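PDB 1ZU4: ftsY from Mycoplasma mycoides, which is the receptor for the signal recognition particle, represented here by its NG domain, a helical bundle joined to a P-loop NTPase-fold domain of the SRP54 family. Local coordinates for residues 42-47 and 55-60; 242-247 and 270-275; 259-264 and 302-307. All coordinates share one frame; numbering follows the deposited sequence.

The three contacts run from the helical bundle into the P-loop NTPase-fold domain. Interaction 1 comes first along the chain and joins helices 34-46 and 51-64 of the bundle; interactions 2 and 3 follow, their segments alternating. Interaction 2 packs helices 241-250 and 272-280, and interaction 3 sets the end of strand 258-262 against helix 301-308. The centres of interactions 1 and 2 lie about 15 Å apart, those of 2 and 3 about 12 Å, and those of 1 and 3 about 18 Å. Segment 270-275 links the others: the Gly271 amide hydrogen-bonds to Thr47 O, and Tyr304 bonds here too. The start of helix 272-280 thus touches both the bundle and helix 301-308.

Interaction 1: residues 42-47 and 55-60; sequences DVLIQT and LKVSNL
Leu44 reaches across to Val57 chiefly with its CD1 branch: Leu44 CD1 lies 3.7 Å from Val57 CG1 and 4.1 Å from Val57 CB. Leu44 CD1 also comes within 4.1 Å of Ser58 N, a plain van der Waals approach with no hydrogen bond across the pair. Val57 meets it mainly with CG1, which stands anti to the backbone N (chi1 170°), and the two side chains meet at a slant. At Leu44 and Ser58, where the backbones come nearest, the CA atoms are still 8.2 Å apart, and the leucine spans the distance between helix 34-46 and helix 51-64.

Around this pair, Leu44 also packs on Val54 and on Met49 in the short connection between the helices, while Val57 turns to Leu78 and Ala85 of helix 71-87. The hydroxyl of Ser58 is bonded to Glu41, a polar tie beside the apolar contact that also joins the two helices. At the end of 42-47, Thr47 OG1 gives a 2.8 Å hydrogen bond to Leu44 O, lying in the carbonyl plane with a C=O...donor angle of 151°. Thr47 N bonds Leu44 O as well, at 3.2 Å, so the carbonyl of the contact-making leucine is gripped twice.

These are two successive helices of the SRP54-type bundle, joined by a short connection, with a third helix packed against the valine. Because the touching side chains are buried and their meeting is purely apolar, it is shape and burial that hold Leu44 to Val57, while directional bonds are left to the serine and threonine beside them.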
ATOM      1  N   ASP A  42      10.107  -6.900 -23.752  1.00 16.89           N
ATOM      2  CA  ASP A  42       9.851  -8.224 -23.224  1.00 16.06           C
ATOM      3  C   ASP A  42      10.269  -8.416 -21.756  1.00 15.74           C
ATOM      4  O   ASP A  42       9.521  -8.953 -20.949  1.00 17.75           O
ATOM      5  CB  ASP A  42      10.417  -9.321 -24.129  1.00 16.19           C
ATOM      6  CG  ASP A  42       9.874 -10.654 -23.764  1.00 18.19           C
ATOM      7  OD1 ASP A  42       8.640 -10.833 -23.857  1.00 23.97           O
ATOM      8  OD2 ASP A  42      10.649 -11.543 -23.333  1.00 26.63           O
ATOM      9  N   VAL A  43      11.421  -7.917 -21.387  1.00 15.16           N
ATOM     10  CA  VAL A  43      11.780  -7.887 -19.973  1.00 15.50           C
ATOM     11  C   VAL A  43      10.785  -7.077 -19.119  1.00 15.50           C
ATOM     12  O   VAL A  43      10.406  -7.521 -18.054  1.00 15.93           O
ATOM     13  CB  VAL A  43      13.176  -7.330 -19.797  1.00 15.92           C
ATOM     14  CG1 VAL A  43      13.490  -7.073 -18.308  1.00 16.30           C
ATOM     15  CG2 VAL A  43      14.219  -8.246 -20.462  1.00 17.62           C
ATOM     16  N   LEU A  44      10.347  -5.907 -19.586  1.00 15.38           N
ATOM     17  CA  LEU A  44       9.459  -5.070 -18.779  1.00 14.47           C
ATOM     18  C   LEU A  44       8.151  -5.791 -18.582  1.00 14.71           C
ATOM     19  O   LEU A  44       7.537  -5.730 -17.500  1.00 15.11           O
ATOM     20  CB  LEU A  44       9.230  -3.706 -19.451  1.00 13.81           C
ATOM     21  CG  LEU A  44      10.493  -2.844 -19.440  1.00 15.36           C
ATOM     22  CD1 LEU A  44      10.280  -1.554 -20.147  1.00 14.00           C
ATOM     23  CD2 LEU A  44      11.050  -2.605 -18.024  1.00 15.37           C
ATOM     24  N   ILE A  45       7.734  -6.540 -19.610  1.00 15.90           N
ATOM     25  CA  ILE A  45       6.468  -7.276 -19.521  1.00 15.45           C
ATOM     26  C   ILE A  45       6.530  -8.277 -18.351  1.00 16.73           C
ATOM     27  O   ILE A  45       5.578  -8.424 -17.585  1.00 16.13           O
ATOM     28  CB  ILE A  45       6.082  -7.987 -20.871  1.00 16.06           C
ATOM     29  CG1 ILE A  45       5.682  -6.933 -21.912  1.00 12.41           C
ATOM     30  CG2 ILE A  45       4.911  -8.989 -20.615  1.00 17.11           C
ATOM     31  CD1 ILE A  45       5.726  -7.353 -23.373  1.00 16.17           C
ATOM     32  N   GLN A  46       7.672  -8.922 -18.180  1.00 18.06           N
ATOM     33  CA  GLN A  46       7.777  -9.973 -17.170  1.00 19.46           C
ATOM     34  C   GLN A  46       7.748  -9.489 -15.724  1.00 19.07           C
ATOM     35  O   GLN A  46       7.582 -10.296 -14.813  1.00 19.58           O
ATOM     36  CB  GLN A  46       9.011 -10.832 -17.419  1.00 20.88           C
ATOM     37  CG  GLN A  46       8.846 -11.758 -18.658  1.00 25.40           C
ATOM     38  CD  GLN A  46      10.155 -12.376 -19.064  1.00 33.39           C
ATOM     39  OE1 GLN A  46      10.944 -11.756 -19.784  1.00 38.60           O
ATOM     40  NE2 GLN A  46      10.407 -13.614 -18.608  1.00 36.20           N
ATOM     41  N   THR A  47       7.949  -8.190 -15.508  1.00 18.46           N
ATOM     42  CA  THR A  47       7.802  -7.554 -14.181  1.00 17.69           C
ATOM     43  C   THR A  47       6.345  -7.481 -13.723  1.00 18.63           C
ATOM     44  O   THR A  47       6.054  -7.170 -12.540  1.00 18.36           O
ATOM     45  CB  THR A  47       8.382  -6.109 -14.171  1.00 17.29           C
ATOM     46  OG1 THR A  47       7.462  -5.205 -14.797  1.00 18.87           O
ATOM     47  CG2 THR A  47       9.726  -6.044 -14.868  1.00 15.68           C
ATOM     48  N   LEU A  55       4.871   0.266 -22.234  1.00 17.07           N
ATOM     49  CA  LEU A  55       4.937   1.258 -23.297  1.00 17.41           C
ATOM     50  C   LEU A  55       5.484   2.615 -22.825  1.00 17.35           C
ATOM     51  O   LEU A  55       6.349   3.203 -23.463  1.00 19.23           O
ATOM     52  CB  LEU A  55       3.546   1.418 -23.915  1.00 18.46           C
ATOM     53  CG  LEU A  55       3.396   2.505 -24.970  1.00 19.30           C
ATOM     54  CD1 LEU A  55       3.911   1.961 -26.265  1.00 20.59           C
ATOM     55  CD2 LEU A  55       1.950   2.950 -25.071  1.00 25.10           C
ATOM     56  N   LYS A  56       4.976   3.122 -21.721  1.00 16.79           N
ATOM     57  CA  LYS A  56       5.451   4.396 -21.166  1.00 17.47           C
ATOM     58  C   LYS A  56       6.941   4.338 -20.750  1.00 16.79           C
ATOM     59  O   LYS A  56       7.700   5.250 -21.044  1.00 17.31           O
ATOM     60  CB  LYS A  56       4.564   4.836 -19.986  1.00 17.79           C
ATOM     61  CG  LYS A  56       4.827   6.281 -19.537  1.00 21.14           C
ATOM     62  CD  LYS A  56       4.005   6.710 -18.305  1.00 27.60           C
ATOM     63  CE  LYS A  56       2.617   7.207 -18.697  1.00 32.37           C
ATOM     64  NZ  LYS A  56       1.744   6.048 -19.046  1.00 34.90           N
ATOM     65  N   VAL A  57       7.367   3.251 -20.113  1.00 15.71           N
ATOM     66  CA  VAL A  57       8.770   3.123 -19.664  1.00 14.02           C
ATOM     67  C   VAL A  57       9.725   2.973 -20.861  1.00 13.51           C
ATOM     68  O   VAL A  57      10.760   3.629 -20.929  1.00 12.47           O
ATOM     69  CB  VAL A  57       8.927   1.984 -18.622  1.00 13.23           C
ATOM     70  CG1 VAL A  57      10.418   1.679 -18.341  1.00 12.21           C
ATOM     71  CG2 VAL A  57       8.272   2.403 -17.307  1.00 14.78           C
ATOM     72  N   SER A  58       9.381   2.091 -21.793  1.00 15.36           N
ATOM     73  CA  SER A  58      10.175   1.926 -23.022  1.00 16.97           C
ATOM     74  C   SER A  58      10.336   3.248 -23.769  1.00 18.61           C
ATOM     75  O   SER A  58      11.450   3.573 -24.208  1.00 20.01           O
ATOM     76  CB  SER A  58       9.529   0.903 -23.945  1.00 17.81           C
ATOM     77  OG  SER A  58      10.417   0.580 -25.022  1.00 17.87           O
ATOM     78  N   ASN A  59       9.252   4.010 -23.902  1.00 18.88           N
ATOM     79  CA  ASN A  59       9.331   5.309 -24.622  1.00 19.79           C
ATOM     80  C   ASN A  59      10.238   6.312 -23.947  1.00 18.94           C
ATOM     81  O   ASN A  59      11.030   6.975 -24.606  1.00 18.78           O
ATOM     82  CB  ASN A  59       7.956   5.924 -24.854  1.00 19.69           C
ATOM     83  CG  ASN A  59       7.192   5.225 -25.949  1.00 23.13           C
ATOM     84  OD1 ASN A  59       5.961   5.324 -26.016  1.00 26.28           O
ATOM     85  ND2 ASN A  59       7.899   4.487 -26.794  1.00 22.02           N
ATOM     86  N   LEU A  60      10.127   6.406 -22.621  1.00 18.72           N
ATOM     87  CA  LEU A  60      11.068   7.178 -21.816  1.00 17.34           C
ATOM     88  C   LEU A  60      12.549   6.781 -21.957  1.00 17.87           C
ATOM     89  O   LEU A  60      13.404   7.647 -22.127  1.00 16.32           O
ATOM     90  CB  LEU A  60      10.642   7.132 -20.354  1.00 17.86           C
ATOM     91  CG  LEU A  60       9.500   8.098 -20.011  1.00 15.98           C
ATOM     92  CD1 LEU A  60       8.939   7.743 -18.646  1.00 17.10           C
ATOM     93  CD2 LEU A  60       9.957   9.585 -20.121  1.00 19.15           C
TER

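Interaction 2: residues 242-247 and 270-275; sequences NGVIQA and GGIGLA
Val244 meets Ile272 and Ala275 through both of its methyl groups. The apolar part of the contact runs through Val244 CG2, which lies 3.7 Å from Ile272 CG1 and 3.9 Å from Ile272 CD1; the two side chains run alongside one another, pointing opposite ways. Ile272 is fully extended, with CG1 anti to the backbone N (chi1 -167°) and CD1 continuing the line, which carries both carbons alongside the valine methyl. Val244 CG2 also faces Ala275 CB at 4.3 Å, and at this small residue the two segments come nearest, with the CA atoms of Val244 and Ala275 7.2 Å apart.

Helices 241-250 and 272-280 follow strands 230-236 and 258-262 in turn, neighbouring parallel strands of the P-loop NTPase sheet, so this is packing between successive helices of the alpha/beta fold. Further along, Val244 also rests on Ile276, Leu279 and Leu280.

Contact with the backbone comes from the other methyl: Val244 CG1 sits 3.9 Å from Ala275 O. Hydrogen bonds belong to each segment separately, among them Ala247 N to Gly243 O at 2.8 Å and Ala275 N to Gly271 O at 3.0 Å. On another side of helix 272-280, Leu274 packs on Leu82 and Tyr86 of the bundle helix 71-87.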
ATOM      1  N   ASN A 242      -3.699  -9.944 -10.254  1.00 18.08           N
ATOM      2  CA  ASN A 242      -4.955 -10.448  -9.695  1.00 17.86           C
ATOM      3  C   ASN A 242      -5.470  -9.538  -8.589  1.00 17.10           C
ATOM      4  O   ASN A 242      -6.640  -9.236  -8.557  1.00 18.14           O
ATOM      5  CB  ASN A 242      -4.813 -11.891  -9.103  1.00 16.93           C
ATOM      6  CG  ASN A 242      -4.435 -12.929 -10.153  1.00 17.05           C
ATOM      7  OD1 ASN A 242      -5.238 -13.806 -10.532  1.00 24.18           O
ATOM      8  ND2 ASN A 242      -3.235 -12.826 -10.637  1.00 13.18           N
ATOM      9  N   GLY A 243      -4.564  -9.160  -7.682  1.00 16.88           N
ATOM     10  CA  GLY A 243      -4.861  -8.344  -6.514  1.00 18.24           C
ATOM     11  C   GLY A 243      -5.130  -6.910  -6.913  1.00 17.51           C
ATOM     12  O   GLY A 243      -5.983  -6.260  -6.337  1.00 18.19           O
ATOM     13  N   VAL A 244      -4.421  -6.454  -7.957  1.00 17.93           N
ATOM     14  CA  VAL A 244      -4.603  -5.098  -8.508  1.00 16.86           C
ATOM     15  C   VAL A 244      -6.013  -4.914  -9.071  1.00 17.88           C
ATOM     16  O   VAL A 244      -6.692  -3.884  -8.792  1.00 18.41           O
ATOM     17  CB  VAL A 244      -3.512  -4.779  -9.579  1.00 16.95           C
ATOM     18  CG1 VAL A 244      -3.713  -3.445 -10.180  1.00 15.19           C
ATOM     19  CG2 VAL A 244      -2.106  -4.858  -8.954  1.00 15.11           C
ATOM     20  N   ILE A 245      -6.461  -5.878  -9.869  1.00 18.54           N
ATOM     21  CA  ILE A 245      -7.830  -5.825 -10.441  1.00 19.36           C
ATOM     22  C   ILE A 245      -8.884  -5.858  -9.325  1.00 19.32           C
ATOM     23  O   ILE A 245      -9.834  -5.078  -9.318  1.00 20.14           O
ATOM     24  CB  ILE A 245      -8.034  -6.949 -11.494  1.00 19.77           C
ATOM     25  CG1 ILE A 245      -7.136  -6.702 -12.716  1.00 17.28           C
ATOM     26  CG2 ILE A 245      -9.517  -7.139 -11.906  1.00 21.21           C
ATOM     27  CD1 ILE A 245      -6.791  -8.031 -13.460  1.00 17.24           C
ATOM     28  N   GLN A 246      -8.693  -6.731  -8.349  1.00 19.41           N
ATOM     29  CA  GLN A 246      -9.614  -6.813  -7.234  1.00 19.35           C
ATOM     30  C   GLN A 246      -9.634  -5.511  -6.430  1.00 18.90           C
ATOM     31  O   GLN A 246     -10.715  -5.090  -5.999  1.00 17.00           O
ATOM     32  CB  GLN A 246      -9.232  -7.979  -6.315  1.00 20.10           C
ATOM     33  CG  GLN A 246      -9.495  -9.322  -6.946  1.00 22.60           C
ATOM     34  CD  GLN A 246     -10.827  -9.872  -6.519  1.00 27.10           C
ATOM     35  OE1 GLN A 246     -11.132  -9.865  -5.324  1.00 28.39           O
ATOM     36  NE2 GLN A 246     -11.633 -10.370  -7.482  1.00 24.29           N
ATOM     37  N   ALA A 247      -8.459  -4.890  -6.234  1.00 17.54           N
ATOM     38  CA  ALA A 247      -8.379  -3.623  -5.509  1.00 17.59           C
ATOM     39  C   ALA A 247      -9.129  -2.535  -6.287  1.00 17.72           C
ATOM     40  O   ALA A 247      -9.841  -1.767  -5.690  1.00 16.39           O
ATOM     41  CB  ALA A 247      -6.945  -3.210  -5.266  1.00 17.12           C
ATOM     42  N   GLY A 270       8.327  -7.179  -9.492  1.00 20.71           N
ATOM     43  CA  GLY A 270       8.325  -5.798  -8.999  1.00 19.34           C
ATOM     44  C   GLY A 270       7.614  -4.743  -9.825  1.00 18.60           C
ATOM     45  O   GLY A 270       7.691  -3.560  -9.522  1.00 19.13           O
ATOM     46  N   GLY A 271       6.925  -5.138 -10.891  1.00 18.12           N
ATOM     47  CA  GLY A 271       6.185  -4.149 -11.655  1.00 16.32           C
ATOM     48  C   GLY A 271       4.878  -3.759 -10.974  1.00 16.27           C
ATOM     49  O   GLY A 271       4.170  -2.830 -11.417  1.00 15.14           O
ATOM     50  N   ILE A 272       4.528  -4.459  -9.905  1.00 15.21           N
ATOM     51  CA  ILE A 272       3.198  -4.236  -9.305  1.00 14.95           C
ATOM     52  C   ILE A 272       2.957  -2.786  -8.811  1.00 14.62           C
ATOM     53  O   ILE A 272       1.836  -2.298  -8.829  1.00 14.05           O
ATOM     54  CB  ILE A 272       2.906  -5.252  -8.181  1.00 14.53           C
ATOM     55  CG1 ILE A 272       1.399  -5.186  -7.825  1.00 15.69           C
ATOM     56  CG2 ILE A 272       3.873  -5.013  -6.998  1.00 17.52           C
ATOM     57  CD1 ILE A 272       0.923  -6.086  -6.783  1.00 17.48           C
ATOM     58  N   GLY A 273       4.001  -2.084  -8.380  1.00 13.93           N
ATOM     59  CA  GLY A 273       3.792  -0.711  -7.946  1.00 13.52           C
ATOM     60  C   GLY A 273       3.254   0.132  -9.087  1.00 14.82           C
ATOM     61  O   GLY A 273       2.429   1.019  -8.869  1.00 13.29           O
ATOM     62  N   LEU A 274       3.772  -0.144 -10.297  1.00 13.09           N
ATOM     63  CA  LEU A 274       3.398   0.567 -11.497  1.00 14.33           C
ATOM     64  C   LEU A 274       2.054   0.121 -12.014  1.00 13.48           C
ATOM     65  O   LEU A 274       1.330   0.913 -12.566  1.00 14.03           O
ATOM     66  CB  LEU A 274       4.458   0.391 -12.580  1.00 14.08           C
ATOM     67  CG  LEU A 274       5.822   1.036 -12.317  1.00 18.25           C
ATOM     68  CD1 LEU A 274       6.773   0.727 -13.495  1.00 20.42           C
ATOM     69  CD2 LEU A 274       5.590   2.485 -12.228  1.00 20.05           C
ATOM     70  N   ALA A 275       1.761  -1.162 -11.895  1.00 13.15           N
ATOM     71  CA  ALA A 275       0.459  -1.691 -12.245  1.00 13.04           C
ATOM     72  C   ALA A 275      -0.597  -0.976 -11.395  1.00 13.21           C
ATOM     73  O   ALA A 275      -1.641  -0.618 -11.909  1.00 12.08           O
ATOM     74  CB  ALA A 275       0.410  -3.253 -12.025  1.00 13.15           C
TER

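Interaction 3: residues 259-264 and 302-307; sequences IILTKM and DQYIVH
Met264 lays its thioether beside the ring of Tyr304, the two side chains crossing at about a right angle. Met264 SD is 5.4 Å from the centroid of the Tyr304 ring and 79° off the ring normal, which puts it at the ring edge: a Met-aromatic contact. From there the terminal methyl carries on toward the phenol end, Met264 CE standing 4.0 Å from Tyr304 CE1 and 3.7 Å from Tyr304 OH. Bends at chi2 (50°) and chi3 turn the methionine chain along that corner of the ring. Leu261 adds a looser touch, Leu261 CD2 being 4.4 Å from Tyr304 CE1, so that residues from the strand and from the turn after it share one corner of the tyrosine.

Tyr304 makes this possible by its length. Its CG is anti to the backbone N (chi1 -179°), and the ring bridges the space from helix 301-308, for Tyr304 CA and Met264 CA remain 10.1 Å apart. Strand 258-262 belongs to the parallel part of the P-loop NTPase sheet, and the contact ties its C-terminal end to the last helix of the chain. Leu261 also packs on Ile276 of helix 272-280, while Ile272 of the same helix touches the tyrosine and Met11, near the N-terminus, touches Met264.

The hydroxyl finds its polar partners on another segment: Tyr304 OH is hydrogen-bonded to Gly270 O and to Gly273 N. Two polar partners at the tip of the ring, with sulfur and methyl groups along one corner, imply that hydrogen bonds fix where the phenol ends, while the weakly directional thioether fills in beside it.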
ATOM      1  N   ILE A 259      -3.184   3.573  -0.622  1.00 12.06           N
ATOM      2  CA  ILE A 259      -2.945   2.120  -0.624  1.00 13.39           C
ATOM      3  C   ILE A 259      -1.808   1.744   0.364  1.00 13.61           C
ATOM      4  O   ILE A 259      -0.798   2.444   0.486  1.00 12.19           O
ATOM      5  CB  ILE A 259      -2.550   1.609  -2.055  1.00 14.20           C
ATOM      6  CG1 ILE A 259      -3.620   1.912  -3.144  1.00 17.04           C
ATOM      7  CG2 ILE A 259      -2.207   0.104  -2.091  1.00 13.60           C
ATOM      8  CD1 ILE A 259      -4.975   1.438  -2.851  1.00 18.66           C
ATOM      9  N   ILE A 260      -1.977   0.596   1.003  1.00 14.50           N
ATOM     10  CA  ILE A 260      -0.965  -0.071   1.786  1.00 13.88           C
ATOM     11  C   ILE A 260      -0.651  -1.361   1.023  1.00 15.16           C
ATOM     12  O   ILE A 260      -1.488  -2.216   0.941  1.00 17.13           O
ATOM     13  CB  ILE A 260      -1.487  -0.452   3.192  1.00 14.33           C
ATOM     14  CG1 ILE A 260      -1.978   0.815   3.976  1.00 13.63           C
ATOM     15  CG2 ILE A 260      -0.418  -1.161   3.987  1.00 13.10           C
ATOM     16  CD1 ILE A 260      -2.440   0.449   5.398  1.00 12.98           C
ATOM     17  N   LEU A 261       0.557  -1.466   0.486  1.00 14.33           N
ATOM     18  CA  LEU A 261       1.041  -2.593  -0.310  1.00 14.60           C
ATOM     19  C   LEU A 261       1.813  -3.517   0.634  1.00 14.42           C
ATOM     20  O   LEU A 261       2.856  -3.157   1.095  1.00 13.38           O
ATOM     21  CB  LEU A 261       2.005  -2.064  -1.398  1.00 14.35           C
ATOM     22  CG  LEU A 261       2.522  -3.141  -2.373  1.00 15.97           C
ATOM     23  CD1 LEU A 261       1.380  -3.858  -3.113  1.00 14.17           C
ATOM     24  CD2 LEU A 261       3.548  -2.570  -3.350  1.00 15.80           C
ATOM     25  N   THR A 262       1.277  -4.697   0.914  1.00 16.08           N
ATOM     26  CA  THR A 262       1.864  -5.618   1.870  1.00 17.43           C
ATOM     27  C   THR A 262       2.561  -6.732   1.165  1.00 18.15           C
ATOM     28  O   THR A 262       2.349  -6.953  -0.053  1.00 19.24           O
ATOM     29  CB  THR A 262       0.786  -6.258   2.763  1.00 16.85           C
ATOM     30  OG1 THR A 262      -0.147  -6.971   1.938  1.00 19.49           O
ATOM     31  CG2 THR A 262       0.053  -5.188   3.565  1.00 18.44           C
ATOM     32  N   LYS A 263       3.412  -7.431   1.929  1.00 19.91           N
ATOM     33  CA  LYS A 263       4.065  -8.661   1.469  1.00 21.42           C
ATOM     34  C   LYS A 263       4.969  -8.482   0.301  1.00 21.78           C
ATOM     35  O   LYS A 263       5.223  -9.435  -0.430  1.00 22.68           O
ATOM     36  CB  LYS A 263       3.040  -9.782   1.204  1.00 20.22           C
ATOM     37  CG  LYS A 263       2.477 -10.315   2.520  1.00 24.78           C
ATOM     38  CD  LYS A 263       1.397 -11.363   2.344  1.00 27.79           C
ATOM     39  CE  LYS A 263       0.515 -11.387   3.578  1.00 32.39           C
ATOM     40  NZ  LYS A 263       1.346 -11.576   4.854  1.00 34.93           N
ATOM     41  N   MET A 264       5.508  -7.276   0.138  1.00 22.96           N
ATOM     42  CA  MET A 264       6.443  -7.048  -0.950  1.00 23.46           C
ATOM     43  C   MET A 264       7.585  -8.052  -0.917  1.00 24.00           C
ATOM     44  O   MET A 264       7.987  -8.560  -1.951  1.00 23.55           O
ATOM     45  CB  MET A 264       6.987  -5.622  -0.922  1.00 24.04           C
ATOM     46  CG  MET A 264       7.531  -5.163  -2.294  1.00 23.60           C
ATOM     47  SD  MET A 264       6.445  -5.405  -3.746  1.00 22.21           S
ATOM     48  CE  MET A 264       7.668  -5.703  -5.033  1.00 20.42           C
ATOM     49  N   ASP A 302      11.018   6.493  -5.167  1.00 15.41           N
ATOM     50  CA  ASP A 302      12.439   6.398  -5.588  1.00 15.65           C
ATOM     51  C   ASP A 302      13.152   5.205  -4.920  1.00 14.19           C
ATOM     52  O   ASP A 302      13.959   4.506  -5.543  1.00 15.02           O
ATOM     53  CB  ASP A 302      13.215   7.712  -5.463  1.00 14.99           C
ATOM     54  CG  ASP A 302      14.564   7.651  -6.142  1.00 17.50           C
ATOM     55  OD1 ASP A 302      14.628   7.452  -7.394  1.00 18.79           O
ATOM     56  OD2 ASP A 302      15.589   7.733  -5.421  1.00 22.22           O
ATOM     57  N   GLN A 303      12.829   4.956  -3.669  1.00 14.91           N
ATOM     58  CA  GLN A 303      13.413   3.852  -2.938  1.00 15.24           C
ATOM     59  C   GLN A 303      12.932   2.510  -3.480  1.00 14.99           C
ATOM     60  O   GLN A 303      13.702   1.568  -3.591  1.00 15.39           O
ATOM     61  CB  GLN A 303      13.094   3.981  -1.451  1.00 15.32           C
ATOM     62  CG  GLN A 303      13.991   5.018  -0.740  1.00 17.94           C
ATOM     63  CD  GLN A 303      15.456   4.617  -0.745  1.00 19.60           C
ATOM     64  OE1 GLN A 303      15.841   3.702  -0.018  1.00 23.00           O
ATOM     65  NE2 GLN A 303      16.275   5.277  -1.572  1.00 19.28           N
ATOM     66  N   TYR A 304      11.637   2.416  -3.757  1.00 15.14           N
ATOM     67  CA  TYR A 304      11.084   1.227  -4.361  1.00 16.02           C
ATOM     68  C   TYR A 304      11.853   0.933  -5.659  1.00 15.57           C
ATOM     69  O   TYR A 304      12.361  -0.178  -5.854  1.00 14.69           O
ATOM     70  CB  TYR A 304       9.604   1.468  -4.664  1.00 15.45           C
ATOM     71  CG  TYR A 304       8.877   0.312  -5.288  1.00 16.08           C
ATOM     72  CD1 TYR A 304       8.260  -0.655  -4.494  1.00 14.55           C
ATOM     73  CD2 TYR A 304       8.738   0.227  -6.685  1.00 15.51           C
ATOM     74  CE1 TYR A 304       7.551  -1.696  -5.078  1.00 15.89           C
ATOM     75  CE2 TYR A 304       8.060  -0.798  -7.266  1.00 18.14           C
ATOM     76  CZ  TYR A 304       7.464  -1.753  -6.464  1.00 17.06           C
ATOM     77  OH  TYR A 304       6.785  -2.743  -7.059  1.00 17.04           O
ATOM     78  N   ILE A 305      11.996   1.950  -6.512  1.00 15.59           N
ATOM     79  CA  ILE A 305      12.681   1.757  -7.812  1.00 16.44           C
ATOM     80  C   ILE A 305      14.185   1.422  -7.673  1.00 16.32           C
ATOM     81  O   ILE A 305      14.700   0.529  -8.332  1.00 16.01           O
ATOM     82  CB  ILE A 305      12.491   3.012  -8.734  1.00 15.96           C
ATOM     83  CG1 ILE A 305      11.001   3.225  -9.054  1.00 18.16           C
ATOM     84  CG2 ILE A 305      13.270   2.872 -10.048  1.00 18.01           C
ATOM     85  CD1 ILE A 305      10.300   2.006  -9.606  1.00 16.10           C
ATOM     86  N   VAL A 306      14.890   2.174  -6.829  1.00 18.13           N
ATOM     87  CA  VAL A 306      16.336   1.940  -6.612  1.00 18.18           C
ATOM     88  C   VAL A 306      16.623   0.534  -6.044  1.00 17.99           C
ATOM     89  O   VAL A 306      17.527  -0.167  -6.508  1.00 17.40           O
ATOM     90  CB  VAL A 306      16.935   3.090  -5.737  1.00 17.84           C
ATOM     91  CG1 VAL A 306      18.278   2.697  -5.150  1.00 20.44           C
ATOM     92  CG2 VAL A 306      17.054   4.369  -6.590  1.00 20.93           C
ATOM     93  N   HIS A 307      15.844   0.099  -5.062  1.00 18.11           N
ATOM     94  CA  HIS A 307      16.034  -1.244  -4.497  1.00 19.09           C
ATOM     95  C   HIS A 307      15.570  -2.370  -5.458  1.00 19.20           C
ATOM     96  O   HIS A 307      16.167  -3.470  -5.507  1.00 18.56           O
ATOM     97  CB  HIS A 307      15.402  -1.320  -3.095  1.00 19.27           C
ATOM     98  CG  HIS A 307      16.119  -0.462  -2.090  1.00 20.33           C
ATOM     99  ND1 HIS A 307      17.324  -0.828  -1.534  1.00 21.60           N
ATOM    100  CD2 HIS A 307      15.829   0.762  -1.583  1.00 21.93           C
ATOM    101  CE1 HIS A 307      17.732   0.121  -0.705  1.00 23.55           C
ATOM    102  NE2 HIS A 307      16.841   1.096  -0.713  1.00 20.93           N
TER